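Local coordinates for 2,3-dihydroxybenzoate-AMP ligase (Bacillus subtilis, PDB 1MDB), which belongs to the adenylate-forming ANL superfamily, pairing a large AMP-binding domain with a smaller C-terminal domain, at residues Thr115-Pro129 with Val144-Ala157. Residues are numbered along the deposited sequence; the frame is centred on the assembly and turned at random.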
# COMPACT_ATOMS: atom_id res chain seq x y z
N THR A 115 6.16 14.94 -12.45
CA THR A 115 6.35 16.39 -12.54
C THR A 115 5.61 17.08 -11.38
O THR A 115 6.11 18.02 -10.78
CB THR A 115 5.82 16.93 -13.90
OG1 THR A 115 6.57 16.34 -14.96
CG2 THR A 115 5.97 18.45 -13.98
N TYR A 116 4.43 16.57 -11.06
CA TYR A 116 3.64 17.12 -9.97
C TYR A 116 4.37 16.93 -8.64
O TYR A 116 4.57 17.89 -7.89
CB TYR A 116 2.28 16.42 -9.92
CG TYR A 116 1.47 16.75 -8.69
CD1 TYR A 116 1.03 18.05 -8.45
CD2 TYR A 116 1.16 15.76 -7.76
CE1 TYR A 116 0.30 18.35 -7.32
CE2 TYR A 116 0.43 16.05 -6.62
CZ TYR A 116 -0.00 17.35 -6.41
OH TYR A 116 -0.71 17.66 -5.27
N PHE A 117 4.79 15.70 -8.36
CA PHE A 117 5.51 15.40 -7.12
C PHE A 117 6.76 16.28 -6.97
O PHE A 117 7.07 16.75 -5.88
CB PHE A 117 5.95 13.93 -7.09
CG PHE A 117 4.81 12.94 -7.19
CD1 PHE A 117 5.05 11.63 -7.59
CD2 PHE A 117 3.51 13.30 -6.86
CE1 PHE A 117 4.00 10.69 -7.67
CE2 PHE A 117 2.46 12.38 -6.94
CZ PHE A 117 2.71 11.07 -7.35
N CYS A 118 7.49 16.49 -8.07
CA CYS A 118 8.72 17.28 -8.03
C CYS A 118 8.45 18.76 -7.81
O CYS A 118 9.19 19.43 -7.08
CB CYS A 118 9.53 17.08 -9.32
SG CYS A 118 10.31 15.44 -9.50
N GLU A 119 7.39 19.27 -8.44
CA GLU A 119 7.02 20.68 -8.29
C GLU A 119 6.50 20.94 -6.88
O GLU A 119 7.08 21.71 -6.12
CB GLU A 119 5.91 21.05 -9.27
CG GLU A 119 6.32 21.91 -10.44
CD GLU A 119 5.12 22.37 -11.24
OE1 GLU A 119 4.28 23.11 -10.68
OE2 GLU A 119 5.00 21.99 -12.42
N PHE A 120 5.39 20.29 -6.56
CA PHE A 120 4.75 20.41 -5.26
C PHE A 120 5.77 20.28 -4.12
O PHE A 120 5.91 21.19 -3.30
CB PHE A 120 3.68 19.34 -5.14
CG PHE A 120 2.77 19.51 -3.96
CD1 PHE A 120 2.23 20.75 -3.65
CD2 PHE A 120 2.39 18.41 -3.21
CE1 PHE A 120 1.32 20.89 -2.59
CE2 PHE A 120 1.48 18.53 -2.15
CZ PHE A 120 0.95 19.77 -1.84
N ALA A 121 6.48 19.16 -4.07
CA ALA A 121 7.47 18.94 -3.03
C ALA A 121 8.75 19.76 -3.22
O ALA A 121 9.63 19.75 -2.35
CB ALA A 121 7.81 17.46 -2.95
N GLU A 122 8.85 20.48 -4.33
CA GLU A 122 10.03 21.29 -4.60
C GLU A 122 11.25 20.39 -4.41
O GLU A 122 12.20 20.74 -3.71
CB GLU A 122 10.08 22.48 -3.63
CG GLU A 122 8.99 23.54 -3.89
CD GLU A 122 8.65 24.39 -2.66
OE1 GLU A 122 9.57 24.94 -2.03
OE2 GLU A 122 7.45 24.51 -2.34
N ALA A 123 11.21 19.24 -5.07
CA ALA A 123 12.26 18.23 -4.99
C ALA A 123 13.65 18.72 -5.40
O ALA A 123 13.81 19.41 -6.41
CB ALA A 123 11.87 17.02 -5.83
N ALA A 124 14.65 18.32 -4.62
CA ALA A 124 16.04 18.67 -4.89
C ALA A 124 16.70 17.61 -5.76
O ALA A 124 17.77 17.83 -6.34
CB ALA A 124 16.80 18.82 -3.58
N ALA A 125 16.06 16.44 -5.83
CA ALA A 125 16.59 15.33 -6.61
C ALA A 125 15.50 14.32 -6.99
O ALA A 125 14.44 14.23 -6.35
CB ALA A 125 17.71 14.63 -5.84
N TYR A 126 15.77 13.58 -8.06
CA TYR A 126 14.84 12.58 -8.59
C TYR A 126 15.70 11.35 -8.76
O TYR A 126 16.72 11.39 -9.45
CB TYR A 126 14.30 13.05 -9.95
CG TYR A 126 13.35 12.12 -10.69
CD1 TYR A 126 13.25 12.18 -12.08
CD2 TYR A 126 12.54 11.21 -10.02
CE1 TYR A 126 12.37 11.37 -12.78
CE2 TYR A 126 11.66 10.39 -10.71
CZ TYR A 126 11.58 10.48 -12.10
OH TYR A 126 10.69 9.70 -12.81
N ILE A 127 15.31 10.26 -8.11
CA ILE A 127 16.07 9.01 -8.18
C ILE A 127 15.30 7.90 -8.90
O ILE A 127 14.21 7.51 -8.47
CB ILE A 127 16.46 8.55 -6.77
CG1 ILE A 127 17.28 9.66 -6.09
CG2 ILE A 127 17.26 7.26 -6.84
CD1 ILE A 127 17.74 9.32 -4.67
N ILE A 128 15.88 7.39 -9.98
CA ILE A 128 15.26 6.34 -10.80
C ILE A 128 16.22 5.23 -11.21
O ILE A 128 17.44 5.36 -11.10
CB ILE A 128 14.73 6.91 -12.13
CG1 ILE A 128 15.87 7.67 -12.83
CG2 ILE A 128 13.53 7.82 -11.89
CD1 ILE A 128 15.58 7.99 -14.29
N PRO A 129 15.67 4.09 -11.68
CA PRO A 129 16.54 3.00 -12.12
C PRO A 129 16.77 3.34 -13.59
O PRO A 129 16.13 4.26 -14.11
CB PRO A 129 15.64 1.77 -11.95
CG PRO A 129 14.27 2.31 -12.29
CD PRO A 129 14.26 3.66 -11.57
N VAL A 144 10.47 14.92 -17.56
CA VAL A 144 10.30 15.74 -16.37
C VAL A 144 11.15 17.01 -16.42
O VAL A 144 10.62 18.10 -16.21
CB VAL A 144 10.62 14.93 -15.09
CG1 VAL A 144 10.45 15.80 -13.86
CG2 VAL A 144 9.69 13.72 -15.01
N GLN A 145 12.45 16.89 -16.72
CA GLN A 145 13.32 18.07 -16.78
C GLN A 145 12.82 19.13 -17.77
O GLN A 145 12.91 20.33 -17.49
CB GLN A 145 14.76 17.70 -17.17
CG GLN A 145 15.59 17.07 -16.08
CD GLN A 145 17.09 17.22 -16.33
OE1 GLN A 145 17.54 17.21 -17.48
NE2 GLN A 145 17.87 17.34 -15.26
N SER A 146 12.31 18.70 -18.92
CA SER A 146 11.81 19.66 -19.89
C SER A 146 10.63 20.44 -19.32
O SER A 146 10.28 21.52 -19.80
CB SER A 146 11.43 18.97 -21.22
OG SER A 146 10.35 18.07 -21.06
N LYS A 147 10.01 19.89 -18.28
CA LYS A 147 8.90 20.59 -17.64
C LYS A 147 9.44 21.33 -16.42
O LYS A 147 8.89 22.36 -16.02
CB LYS A 147 7.81 19.61 -17.20
CG LYS A 147 6.89 19.15 -18.32
CD LYS A 147 5.94 18.07 -17.83
CE LYS A 147 5.09 17.50 -18.97
NZ LYS A 147 4.29 16.33 -18.51
N LEU A 148 10.52 20.82 -15.84
CA LEU A 148 11.13 21.46 -14.67
C LEU A 148 12.64 21.58 -14.83
O LEU A 148 13.40 20.78 -14.27
CB LEU A 148 10.81 20.64 -13.40
CG LEU A 148 9.34 20.36 -13.08
CD1 LEU A 148 9.25 19.50 -11.83
CD2 LEU A 148 8.58 21.66 -12.89
N PRO A 149 13.10 22.59 -15.58
CA PRO A 149 14.52 22.85 -15.84
C PRO A 149 15.35 23.01 -14.57
O PRO A 149 16.56 22.81 -14.58
CB PRO A 149 14.49 24.14 -16.65
CG PRO A 149 13.18 24.06 -17.36
CD PRO A 149 12.26 23.59 -16.26
N THR A 150 14.68 23.36 -13.48
CA THR A 150 15.36 23.54 -12.20
C THR A 150 15.77 22.22 -11.53
O THR A 150 16.63 22.22 -10.65
CB THR A 150 14.48 24.35 -11.24
OG1 THR A 150 13.21 23.71 -11.10
CG2 THR A 150 14.27 25.75 -11.78
N LEU A 151 15.16 21.11 -11.93
CA LEU A 151 15.49 19.80 -11.36
C LEU A 151 16.80 19.36 -12.00
O LEU A 151 16.80 18.84 -13.11
CB LEU A 151 14.39 18.79 -11.68
CG LEU A 151 14.63 17.33 -11.24
CD1 LEU A 151 14.75 17.28 -9.73
CD2 LEU A 151 13.48 16.44 -11.71
N LYS A 152 17.92 19.56 -11.30
CA LYS A 152 19.22 19.20 -11.88
C LYS A 152 19.95 17.99 -11.31
O LYS A 152 21.04 17.65 -11.78
CB LYS A 152 20.15 20.41 -11.85
CG LYS A 152 19.77 21.47 -12.88
CD LYS A 152 20.72 22.66 -12.85
CE LYS A 152 20.69 23.35 -11.51
NZ LYS A 152 21.47 24.62 -11.52
N ASN A 153 19.37 17.35 -10.31
CA ASN A 153 20.00 16.16 -9.74
C ASN A 153 19.16 14.94 -10.06
O ASN A 153 18.27 14.56 -9.30
CB ASN A 153 20.20 16.33 -8.24
CG ASN A 153 21.18 17.44 -7.90
OD1 ASN A 153 22.21 17.58 -8.56
ND2 ASN A 153 20.87 18.23 -6.86
N ILE A 154 19.43 14.33 -11.21
CA ILE A 154 18.73 13.14 -11.67
C ILE A 154 19.69 12.00 -11.41
O ILE A 154 20.72 11.91 -12.06
CB ILE A 154 18.42 13.19 -13.18
CG1 ILE A 154 17.55 14.40 -13.50
CG2 ILE A 154 17.76 11.88 -13.62
CD1 ILE A 154 16.23 14.41 -12.81
N ILE A 155 19.35 11.15 -10.45
CA ILE A 155 20.21 10.04 -10.08
C ILE A 155 19.65 8.72 -10.60
O ILE A 155 18.47 8.41 -10.40
CB ILE A 155 20.38 9.98 -8.56
CG1 ILE A 155 20.94 11.33 -8.08
CG2 ILE A 155 21.28 8.82 -8.18
CD1 ILE A 155 20.80 11.58 -6.57
N VAL A 156 20.50 7.94 -11.26
CA VAL A 156 20.09 6.68 -11.85
C VAL A 156 20.83 5.47 -11.31
O VAL A 156 22.06 5.43 -11.33
CB VAL A 156 20.30 6.70 -13.38
CG1 VAL A 156 19.79 5.40 -13.99
CG2 VAL A 156 19.61 7.91 -13.99
N ALA A 157 20.08 4.49 -10.83
CA ALA A 157 20.71 3.28 -10.35
C ALA A 157 20.81 2.44 -11.61
O ALA A 157 19.82 1.89 -12.08
CB ALA A 157 19.84 2.59 -9.28
O HOH W 1 18.33 19.89 -8.54
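Tyr-126 and Ile-155 sit at the heart of a parallel strand pair, 125-129 beside 154-157. Tyr-126 N reaches Asn-153 O at 3.0 Å, and Ile-155 N returns to Tyr-126 O at 2.8 Å; Ile-128 N then donates to Ile-155 O, and Ala-157 N to Ile-128 O. Beta-branched residues suit these extended strands, whose backbone accommodates a substituted CB: Ile-127 and Ile-155 run alongside each other in the same direction, CG1 of Ile-127 4.0 Å from CB of Ile-155. On the other face Ile-154 CD1 abuts the rim of the Tyr-126 ring, level with it, 3.8 Å from CD1 of that ring. With CG anti to the backbone N (chi1 178°), the ring is carried toward helix 137-147, and its hydroxyl bonds to Gln-81 OE1.

Where the pairing begins, the Asn-153 amide adds a side-chain bond, ND2 donating to Ala-124 O at 3.2 Å, the oxygen tilted slightly from the amide plane; a water bridges that oxygen to Lys-152 N. Leu-151 CD2 fills the corner between Tyr-126 CB and the sulfur of Cys-118. Beyond it Leu-148 forks over helix 111-120, CD1 pressed tightly on Cys-118 CB (3.5 Å) and CD2 on the aliphatic CG of Glu-119, whereas Thr-115 lies across the extended Lys-147 chain, nearly perpendicular, OG1 3.4 Å from CD; that hydroxyl is hydrogen-bonded to Ser-111 O.

Farther out, Phe-67 and Leu-70 cover Ile-155, while Leu-140 and Ala-141 cover Tyr-126 and Ile-154. In this beta-alpha-beta crossover main-chain bonds fix the strand register; apolar contacts, including aliphatic parts of Glu-119 and Lys-147, pack the helices together.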